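Local coordinates for ABC-type transport system, sugar-family extracellular solute-binding protein (Peptoclostridium difficile 630, PDB 6HNI) that binds tyrosine, probably delivering it to an ABC transporter, and is a substrate-binding lipoprotein with adhesive properties, at residues S222-I230 and G244-A252; A155-E166 and I209-V220. The protein carries 1 engineered substitution. All coordinates share one frame; numbering follows the deposited sequence.

Contact 1. Residues S222-I230 and G244-A252. With EDO (1,2-ethanediol), chain F.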
loop_
_atom_site.group_PDB
_atom_site.type_symbol
_atom_site.label_atom_id
_atom_site.label_comp_id
_atom_site.label_asym_id
_atom_site.label_seq_id
_atom_site.Cartn_x
_atom_site.Cartn_y
_atom_site.Cartn_z
ATOM N N SER A 222 -6.505 2.588 6.647
ATOM C CA SER A 222 -7.025 3.869 7.143
ATOM C C SER A 222 -7.800 3.810 8.448
ATOM O O SER A 222 -8.081 4.861 9.067
ATOM C CB SER A 222 -7.966 4.434 6.118
ATOM O OG SER A 222 -7.227 4.756 4.961
ATOM N N SER A 223 -8.173 2.582 8.841
ATOM C CA SER A 223 -8.891 2.312 10.091
ATOM C C SER A 223 -8.112 1.466 11.046
ATOM O O SER A 223 -8.703 0.871 12.002
ATOM C CB SER A 223 -10.221 1.658 9.758
ATOM O OG SER A 223 -11.139 2.641 9.343
ATOM N N MET A 224 -6.806 1.433 10.924
ATOM C CA MET A 224 -5.975 0.549 11.750
ATOM C C MET A 224 -6.067 0.790 13.249
ATOM O O MET A 224 -6.087 -0.151 14.016
ATOM C CB MET A 224 -4.501 0.558 11.304
ATOM C CG MET A 224 -4.211 -0.551 10.318
ATOM S SD MET A 224 -4.588 -2.259 10.864
ATOM C CE MET A 224 -4.048 -2.237 12.579
ATOM N N PRO A 225 -6.133 2.065 13.680
ATOM C CA PRO A 225 -6.236 2.253 15.139
ATOM C C PRO A 225 -7.463 1.565 15.772
ATOM O O PRO A 225 -7.347 1.081 16.908
ATOM C CB PRO A 225 -6.265 3.765 15.286
ATOM C CG PRO A 225 -5.469 4.243 14.073
ATOM C CD PRO A 225 -5.904 3.333 12.968
ATOM N N ILE A 226 -8.584 1.539 15.067
ATOM C CA ILE A 226 -9.778 0.800 15.505
ATOM C C ILE A 226 -9.529 -0.707 15.513
ATOM O O ILE A 226 -9.843 -1.408 16.504
ATOM C CB ILE A 226 -11.005 1.132 14.622
ATOM C CG1 ILE A 226 -11.392 2.610 14.803
ATOM C CG2 ILE A 226 -12.221 0.251 15.005
ATOM C CD1 ILE A 226 -12.430 3.134 13.842
ATOM N N VAL A 227 -8.990 -1.234 14.419
ATOM C CA VAL A 227 -8.692 -2.647 14.315
ATOM C C VAL A 227 -7.758 -3.085 15.423
ATOM O O VAL A 227 -8.035 -4.087 16.123
ATOM C CB VAL A 227 -8.133 -3.012 12.933
ATOM C CG1 VAL A 227 -7.630 -4.448 12.894
ATOM C CG2 VAL A 227 -9.151 -2.769 11.860
ATOM N N SER A 228 -6.710 -2.316 15.643
ATOM C CA SER A 228 -5.723 -2.579 16.678
ATOM C C SER A 228 -6.345 -2.635 18.088
ATOM O O SER A 228 -6.074 -3.552 18.868
ATOM C CB SER A 228 -4.607 -1.508 16.656
ATOM O OG SER A 228 -3.767 -1.619 17.803
ATOM N N LYS A 229 -7.157 -1.646 18.405
ATOM C CA LYS A 229 -7.734 -1.528 19.731
ATOM C C LYS A 229 -8.581 -2.775 20.046
ATOM O O LYS A 229 -8.428 -3.402 21.106
ATOM C CB LYS A 229 -8.576 -0.242 19.835
ATOM C CG LYS A 229 -8.984 0.111 21.228
ATOM C CD LYS A 229 -7.923 0.816 22.027
ATOM C CE LYS A 229 -8.481 1.088 23.416
ATOM N NZ LYS A 229 -7.530 1.890 24.211
ATOM N N ILE A 230 -9.466 -3.140 19.124
ATOM C CA ILE A 230 -10.338 -4.300 19.347
ATOM C C ILE A 230 -9.544 -5.622 19.311
ATOM O O ILE A 230 -9.766 -6.544 20.114
ATOM C CB ILE A 230 -11.511 -4.326 18.342
ATOM C CG1 ILE A 230 -12.429 -3.114 18.599
ATOM C CG2 ILE A 230 -12.330 -5.612 18.454
ATOM C CD1 ILE A 230 -13.393 -2.778 17.506
ATOM N N GLY A 244 3.236 0.736 7.935
ATOM C CA GLY A 244 2.284 1.773 8.292
ATOM C C GLY A 244 1.281 1.269 9.338
ATOM O O GLY A 244 1.074 1.892 10.382
ATOM N N PRO A 245 0.638 0.132 9.064
ATOM C CA PRO A 245 -0.316 -0.356 10.095
ATOM C C PRO A 245 0.350 -0.710 11.404
ATOM O O PRO A 245 -0.294 -0.645 12.439
ATOM C CB PRO A 245 -0.903 -1.588 9.408
ATOM C CG PRO A 245 -0.895 -1.243 7.944
ATOM C CD PRO A 245 0.399 -0.490 7.762
ATOM N N VAL A 246 1.612 -1.128 11.393
ATOM C CA VAL A 246 2.352 -1.395 12.620
ATOM C C VAL A 246 2.512 -0.124 13.440
ATOM O O VAL A 246 2.255 -0.125 14.653
ATOM C CB VAL A 246 3.681 -2.126 12.346
ATOM C CG1 VAL A 246 4.506 -2.352 13.604
ATOM C CG2 VAL A 246 3.441 -3.416 11.586
ATOM N N GLU A 247 2.881 0.979 12.771
ATOM C CA GLU A 247 2.946 2.275 13.440
ATOM C C GLU A 247 1.591 2.673 14.032
ATOM O O GLU A 247 1.540 3.332 15.082
ATOM C CB GLU A 247 3.417 3.402 12.494
ATOM C CG GLU A 247 4.812 3.216 11.908
ATOM C CD GLU A 247 5.188 4.299 10.899
ATOM O OE1 GLU A 247 4.309 5.055 10.395
ATOM O OE2 GLU A 247 6.393 4.389 10.603
ATOM N N LYS A 248 0.496 2.213 13.390
ATOM C CA LYS A 248 -0.874 2.518 13.816
ATOM C C LYS A 248 -1.486 1.431 14.726
ATOM O O LYS A 248 -2.685 1.505 15.030
ATOM C CB LYS A 248 -1.797 2.749 12.597
ATOM C CG LYS A 248 -1.411 3.920 11.665
ATOM C CD LYS A 248 -1.587 5.288 12.342
ATOM C CE LYS A 248 -1.160 6.477 11.493
ATOM N NZ LYS A 248 -1.146 7.648 12.412
ATOM N N GLY A 249 -0.692 0.462 15.199
ATOM C CA GLY A 249 -1.105 -0.481 16.187
ATOM C C GLY A 249 -1.230 -1.946 15.803
ATOM O O GLY A 249 -1.641 -2.732 16.628
ATOM N N ALA A 250 -0.877 -2.352 14.598
ATOM C CA ALA A 250 -0.638 -3.769 14.322
ATOM C C ALA A 250 0.613 -4.233 15.099
ATOM O O ALA A 250 1.463 -3.437 15.479
ATOM C CB ALA A 250 -0.460 -4.020 12.820
ATOM N N LEU A 251 0.779 -5.548 15.243
ATOM C CA LEU A 251 1.925 -6.061 15.962
ATOM C C LEU A 251 3.225 -6.022 15.166
ATOM O O LEU A 251 4.255 -5.583 15.693
ATOM C CB LEU A 251 1.704 -7.497 16.434
ATOM C CG LEU A 251 2.853 -8.216 17.105
ATOM C CD1 LEU A 251 3.263 -7.482 18.358
ATOM C CD2 LEU A 251 2.488 -9.670 17.411
ATOM N N ALA A 252 3.184 -6.529 13.939
ATOM C CA ALA A 252 4.435 -6.736 13.193
ATOM C C ALA A 252 4.229 -6.831 11.712
ATOM O O ALA A 252 3.122 -7.114 11.234
ATOM C CB ALA A 252 5.139 -7.982 13.667
HETATM C C1 EDO F . -9.287 5.361 12.910
HETATM O O1 EDO F . -9.006 4.013 13.057
HETATM C C2 EDO F . -8.966 6.195 14.131
HETATM O O2 EDO F . -10.071 6.195 15.033
#

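Contact 2. Residues A155-E166 and I209-V220. With TYR (tyrosine), chain B.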
loop_
_atom_site.group_PDB
_atom_site.type_symbol
_atom_site.label_atom_id
_atom_site.label_comp_id
_atom_site.label_asym_id
_atom_site.label_seq_id
_atom_site.Cartn_x
_atom_site.Cartn_y
_atom_site.Cartn_z
ATOM N N ALA A 155 -0.657 -21.062 15.647
ATOM C CA ALA A 155 -1.846 -20.534 14.993
ATOM C C ALA A 155 -2.168 -21.422 13.830
ATOM O O ALA A 155 -1.259 -21.897 13.143
ATOM C CB ALA A 155 -1.636 -19.092 14.517
ATOM N N LYS A 156 -3.463 -21.680 13.642
ATOM C CA LYS A 156 -3.940 -22.458 12.494
ATOM C C LYS A 156 -4.979 -21.741 11.661
ATOM O O LYS A 156 -5.220 -22.150 10.536
ATOM C CB LYS A 156 -4.482 -23.832 12.928
ATOM C CG LYS A 156 -3.421 -24.761 13.544
ATOM C CD LYS A 156 -2.454 -25.369 12.517
ATOM C CE LYS A 156 -2.897 -26.755 11.981
ATOM N NZ LYS A 156 -2.240 -27.223 10.687
ATOM N N THR A 157 -5.616 -20.708 12.228
ATOM C CA THR A 157 -6.702 -19.992 11.561
ATOM C C THR A 157 -6.352 -18.515 11.449
ATOM O O THR A 157 -6.126 -17.860 12.446
ATOM C CB THR A 157 -8.085 -20.162 12.282
ATOM O OG1 THR A 157 -8.418 -21.557 12.397
ATOM C CG2 THR A 157 -9.169 -19.476 11.480
ATOM N N ILE A 158 -6.338 -18.043 10.211
ATOM C CA ILE A 158 -5.932 -16.667 9.865
ATOM C C ILE A 158 -7.197 -15.916 9.418
ATOM O O ILE A 158 -7.859 -16.347 8.481
ATOM C CB ILE A 158 -4.908 -16.655 8.699
ATOM C CG1 ILE A 158 -3.676 -17.487 9.081
ATOM C CG2 ILE A 158 -4.520 -15.224 8.342
ATOM C CD1 ILE A 158 -2.783 -17.811 7.916
ATOM N N GLY A 159 -7.488 -14.784 10.051
ATOM C CA GLY A 159 -8.527 -13.903 9.562
ATOM C C GLY A 159 -7.976 -12.856 8.585
ATOM O O GLY A 159 -6.812 -12.445 8.714
ATOM N N VAL A 160 -8.844 -12.418 7.713
ATOM C CA VAL A 160 -8.506 -11.277 6.810
ATOM C C VAL A 160 -9.769 -10.456 6.585
ATOM O O VAL A 160 -10.785 -10.962 6.088
ATOM C CB VAL A 160 -7.879 -11.784 5.505
ATOM C CG1 VAL A 160 -8.763 -12.646 4.658
ATOM C CG2 VAL A 160 -7.429 -10.582 4.692
ATOM N N MET A 161 -9.704 -9.180 6.949
ATOM C CA MET A 161 -10.722 -8.194 6.608
ATOM C C MET A 161 -10.175 -7.309 5.488
ATOM O O MET A 161 -9.010 -6.874 5.551
ATOM C CB MET A 161 -11.133 -7.378 7.854
ATOM C CG MET A 161 -12.229 -6.391 7.594
ATOM S SD MET A 161 -13.003 -5.743 9.090
ATOM C CE MET A 161 -11.638 -4.825 9.755
ATOM N N TYR A 162 -11.015 -7.042 4.501
ATOM C CA TYR A 162 -10.546 -6.267 3.324
ATOM C C TYR A 162 -11.737 -5.655 2.624
ATOM O O TYR A 162 -12.903 -6.077 2.812
ATOM C CB TYR A 162 -9.812 -7.191 2.409
ATOM C CG TYR A 162 -10.623 -8.245 1.746
ATOM C CD1 TYR A 162 -11.053 -9.381 2.461
ATOM C CD2 TYR A 162 -11.039 -8.107 0.438
ATOM C CE1 TYR A 162 -11.813 -10.349 1.846
ATOM C CE2 TYR A 162 -11.803 -9.080 -0.179
ATOM C CZ TYR A 162 -12.182 -10.213 0.531
ATOM O OH TYR A 162 -12.920 -11.167 -0.112
ATOM N N ASN A 163 -11.477 -4.693 1.768
ATOM C CA ASN A 163 -12.446 -3.995 0.922
ATOM C C ASN A 163 -12.691 -4.803 -0.336
ATOM O O ASN A 163 -11.801 -4.915 -1.176
ATOM C CB ASN A 163 -11.875 -2.600 0.566
ATOM C CG ASN A 163 -12.864 -1.704 -0.155
ATOM O OD1 ASN A 163 -13.959 -2.142 -0.544
ATOM N ND2 ASN A 163 -12.453 -0.449 -0.384
ATOM N N THR A 164 -13.911 -5.306 -0.530
ATOM C CA THR A 164 -14.212 -6.107 -1.698
ATOM C C THR A 164 -14.174 -5.304 -2.996
ATOM O O THR A 164 -14.141 -5.885 -4.064
ATOM C CB THR A 164 -15.568 -6.816 -1.553
ATOM O OG1 THR A 164 -16.585 -5.840 -1.363
ATOM C CG2 THR A 164 -15.548 -7.750 -0.362
ATOM N N SER A 165 -14.178 -3.976 -2.890
ATOM C CA SER A 165 -14.021 -3.079 -4.048
ATOM C C SER A 165 -12.606 -2.814 -4.512
ATOM O O SER A 165 -12.468 -2.174 -5.535
ATOM C CB SER A 165 -14.645 -1.711 -3.752
ATOM O OG SER A 165 -16.011 -1.854 -3.491
ATOM N N GLU A 166 -11.589 -3.227 -3.773
ATOM C CA GLU A 166 -10.197 -2.998 -4.144
ATOM C C GLU A 166 -9.605 -4.235 -4.814
ATOM O O GLU A 166 -9.384 -5.286 -4.168
ATOM C CB GLU A 166 -9.384 -2.584 -2.901
ATOM C CG GLU A 166 -9.687 -1.166 -2.386
ATOM C CD GLU A 166 -8.848 -0.747 -1.154
ATOM O OE1 GLU A 166 -7.596 -0.952 -1.176
ATOM O OE2 GLU A 166 -9.448 -0.214 -0.155
ATOM N N ILE A 209 -10.650 -16.680 15.028
ATOM C CA ILE A 209 -9.300 -16.653 14.422
ATOM C C ILE A 209 -8.218 -16.640 15.490
ATOM O O ILE A 209 -8.464 -16.229 16.654
ATOM C CB ILE A 209 -9.110 -15.425 13.470
ATOM C CG1 ILE A 209 -9.068 -14.087 14.253
ATOM C CG2 ILE A 209 -10.180 -15.480 12.408
ATOM C CD1 ILE A 209 -8.822 -12.837 13.385
ATOM N N ASP A 210 -7.000 -17.041 15.070
ATOM C CA ASP A 210 -5.858 -17.026 15.944
ATOM C C ASP A 210 -4.983 -15.772 15.681
ATOM O O ASP A 210 -4.252 -15.322 16.577
ATOM C CB ASP A 210 -5.027 -18.287 15.719
ATOM C CG ASP A 210 -5.802 -19.599 15.991
ATOM O OD1 ASP A 210 -6.566 -19.632 16.989
ATOM O OD2 ASP A 210 -5.623 -20.597 15.227
ATOM N N VAL A 211 -5.022 -15.285 14.432
ATOM C CA VAL A 211 -4.197 -14.145 13.985
ATOM C C VAL A 211 -4.964 -13.453 12.861
ATOM O O VAL A 211 -5.712 -14.094 12.127
ATOM C CB VAL A 211 -2.815 -14.666 13.520
ATOM C CG1 VAL A 211 -2.937 -15.461 12.220
ATOM C CG2 VAL A 211 -1.807 -13.515 13.316
ATOM N N LEU A 212 -4.779 -12.133 12.768
ATOM C CA LEU A 212 -5.329 -11.312 11.672
ATOM C C LEU A 212 -4.189 -10.930 10.733
ATOM O O LEU A 212 -3.130 -10.514 11.236
ATOM C CB LEU A 212 -5.937 -10.071 12.179
ATOM C CG LEU A 212 -6.744 -9.284 11.166
ATOM C CD1 LEU A 212 -8.052 -9.914 10.765
ATOM C CD2 LEU A 212 -6.990 -7.880 11.680
ATOM N N TYR A 213 -4.416 -11.134 9.454
ATOM C CA TYR A 213 -3.463 -10.610 8.417
ATOM C C TYR A 213 -4.087 -9.383 7.769
ATOM O O TYR A 213 -5.237 -9.419 7.324
ATOM C CB TYR A 213 -3.195 -11.686 7.395
ATOM C CG TYR A 213 -2.195 -11.248 6.313
ATOM C CD1 TYR A 213 -0.841 -11.235 6.567
ATOM C CD2 TYR A 213 -2.606 -10.824 5.052
ATOM C CE1 TYR A 213 0.057 -10.786 5.579
ATOM C CE2 TYR A 213 -1.694 -10.416 4.091
ATOM C CZ TYR A 213 -0.388 -10.461 4.389
ATOM O OH TYR A 213 0.520 -10.005 3.390
ATOM N N VAL A 214 -3.308 -8.298 7.687
ATOM C CA VAL A 214 -3.771 -7.070 7.046
ATOM C C VAL A 214 -3.040 -6.900 5.716
ATOM O O VAL A 214 -1.837 -6.531 5.703
ATOM C CB VAL A 214 -3.623 -5.877 7.973
ATOM C CG1 VAL A 214 -4.060 -4.579 7.288
ATOM C CG2 VAL A 214 -4.405 -6.093 9.278
ATOM N N PRO A 215 -3.719 -7.137 4.614
ATOM C CA PRO A 215 -3.106 -6.865 3.298
ATOM C C PRO A 215 -2.957 -5.357 3.105
ATOM O O PRO A 215 -3.322 -4.550 3.930
ATOM C CB PRO A 215 -4.116 -7.443 2.297
ATOM C CG PRO A 215 -5.323 -7.770 3.057
ATOM C CD PRO A 215 -5.169 -7.435 4.488
ATOM N N THR A 216 -2.316 -5.010 1.970
ATOM C CA THR A 216 -2.250 -3.594 1.577
ATOM C C THR A 216 -3.561 -3.099 0.954
ATOM O O THR A 216 -3.725 -2.967 -0.239
ATOM C CB THR A 216 -1.008 -3.292 0.678
ATOM O OG1 THR A 216 -1.104 -3.953 -0.542
ATOM C CG2 THR A 216 0.255 -3.639 1.447
ATOM N N ASP A 217 -4.564 -3.022 1.866
ATOM C CA ASP A 217 -5.891 -2.572 1.632
ATOM C C ASP A 217 -6.056 -1.159 2.215
ATOM O O ASP A 217 -5.764 -0.914 3.374
ATOM C CB ASP A 217 -6.842 -3.532 2.418
ATOM C CG ASP A 217 -8.297 -3.197 2.198
ATOM O OD1 ASP A 217 -8.863 -2.306 2.876
ATOM O OD2 ASP A 217 -8.884 -3.856 1.323
ATOM N N ASN A 218 -6.424 -0.201 1.330
ATOM C CA ASN A 218 -6.503 1.170 1.721
ATOM C C ASN A 218 -7.542 1.475 2.787
ATOM O O ASN A 218 -7.315 2.261 3.654
ATOM C CB ASN A 218 -6.720 2.074 0.496
ATOM C CG ASN A 218 -5.524 2.082 -0.456
ATOM O OD1 ASN A 218 -4.469 2.678 -0.134
ATOM N ND2 ASN A 218 -5.672 1.426 -1.579
ATOM N N LEU A 219 -8.677 0.772 2.681
ATOM C CA LEU A 219 -9.770 0.964 3.663
ATOM C C LEU A 219 -9.343 0.507 5.064
ATOM O O LEU A 219 -9.455 1.261 6.030
ATOM C CB LEU A 219 -11.010 0.260 3.148
ATOM C CG LEU A 219 -12.245 0.533 4.009
ATOM C CD1 LEU A 219 -12.661 1.982 3.936
ATOM C CD2 LEU A 219 -13.372 -0.384 3.554
ATOM N N VAL A 220 -8.784 -0.696 5.151
ATOM C CA VAL A 220 -8.359 -1.224 6.462
ATOM C C VAL A 220 -7.143 -0.471 7.018
ATOM O O VAL A 220 -7.091 -0.134 8.197
ATOM C CB VAL A 220 -8.158 -2.735 6.405
ATOM C CG1 VAL A 220 -7.713 -3.261 7.757
ATOM C CG2 VAL A 220 -9.481 -3.422 6.045
HETATM N N TYR B . -1.321 -1.570 -2.260
HETATM C CA TYR B . -2.381 -0.552 -2.158
HETATM C C TYR B . -2.969 -0.290 -3.535
HETATM O O TYR B . -3.754 0.642 -3.663
HETATM C CB TYR B . -1.935 0.701 -1.377
HETATM C CG TYR B . -1.642 0.412 0.058
HETATM C CD1 TYR B . -2.705 0.037 0.931
HETATM C CD2 TYR B . -0.389 0.417 0.593
HETATM C CE1 TYR B . -2.440 -0.310 2.230
HETATM C CE2 TYR B . -0.107 0.074 1.898
HETATM C CZ TYR B . -1.172 -0.311 2.746
HETATM O OH TYR B . -0.911 -0.668 4.054
HETATM O OXT TYR B . -2.737 -1.050 -4.452
HETATM O O HOH W 1 -7.552 -22.355 14.927
HETATM O O HOH W 2 -7.395 -7.636 7.722
#

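Contact 1. Residues S222-I230 and G244-A252
M224 packs against P245, K248 and A250, at and just beyond the end of helix 243-247. In the conformer described (a second is also modelled), its CB touches CB of K248 at 3.7 Å, CG rests on CB of P245 at 3.6 Å, and the methyl CE reaches round to CB of A250, 4.0 Å off. The chain is curled by bends at both chi2 (-57°) and chi3 (-40°), which bring CE beside A250 N and CB. One turn on, S228 supplies the polar part of the contact. Its OG lies anti to the backbone N (chi1 170°) and donates to the carbonyl O of G249 at 2.7 Å, arriving from above the carbonyl plane.

G249, whose carbonyl is used here, is the C-prime residue of the Schellman motif that ends helix 243-247, and illustrates how a helix end can serve as a docking surface. Its phi is positive; A250 N returns to P245 O and G249 N to V246 O. The lack of a side chain on G249 lets helix 224-233 approach closely, S228 and G249 having their CA atoms 5.1 Å apart.

P245 also touches the bound tyrosine, so this residue, which M224 touches through CG, belongs to the ligand pocket. Behind the contact, A250 and P245 lean on strand 238-240, S228 packs on I297 of helix 295-300, and V227 turns to helix 198-205.

Contact 2. Residues A155-E166 and I209-V220
E166 reaches across to the first turn of helix 218-221 and binds it with both carboxylate oxygens. From CB, its CG stands anti to the carbonyl carbon (chi1 -72°) and the chain then runs extended, carrying CD to within 3.5 Å of N218 N. OE1 takes the backbone N of N218 at 2.9 Å through its syn lone pair, and also ND2 of N218, which comes from above the carboxylate plane; N168 ND2 is a further partner of OE1. OE2 turns its syn lone pair to L219 N at 3.1 Å and its anti lone pair to ND2 of N163. A helix N-terminus should stabilise this buried negative charge, probably offsetting the nearby carboxylate of D217. D217 is the N-cap: OD1 accepts from V220 N, while OD2 receives N163 N at 2.8 Å and is hydrogen-bonded to S169 OG.

Strands 157-163 and 211-214 are parallel neighbours in the four-stranded sheet of one lobe, joined by G159 N to V211 O and by Y213 N to G159 O, both 2.8 Å. As in other periplasmic-binding-protein folds, the ligand site lies at the C-terminal ends of such strands: N218, its OD1 bonded to H34 NE2, donates from ND2 to the tyrosine O at 2.9 Å, and T216 OG1, also bonded to Q172, accepts from its amino N. At the other end of the pair, D210 OD2 collects K156 N and T157 N from opposite faces of its plane.

How the contacts relate
Contact 2 closes before contact 1 opens, and helix 218-221 is followed closely by helix 224-233. The two contacts are neighbours in one lobe, their centres about 12 Å apart, and side chains pack between them: V227 CG1 meets L212 CD2 at 3.7 Å, and V227 CG2 lies 3.9 Å from M161 CE. Both contacts reach the tyrosine pocket, contact 2 through T216, D217 and N218, contact 1 through P245, whose side chain is about 4 Å from the ligand. E242, just ahead of helix 243-247, also bonds the tyrosine, while T93, S114 and D137 add further hydrogen bonds to it.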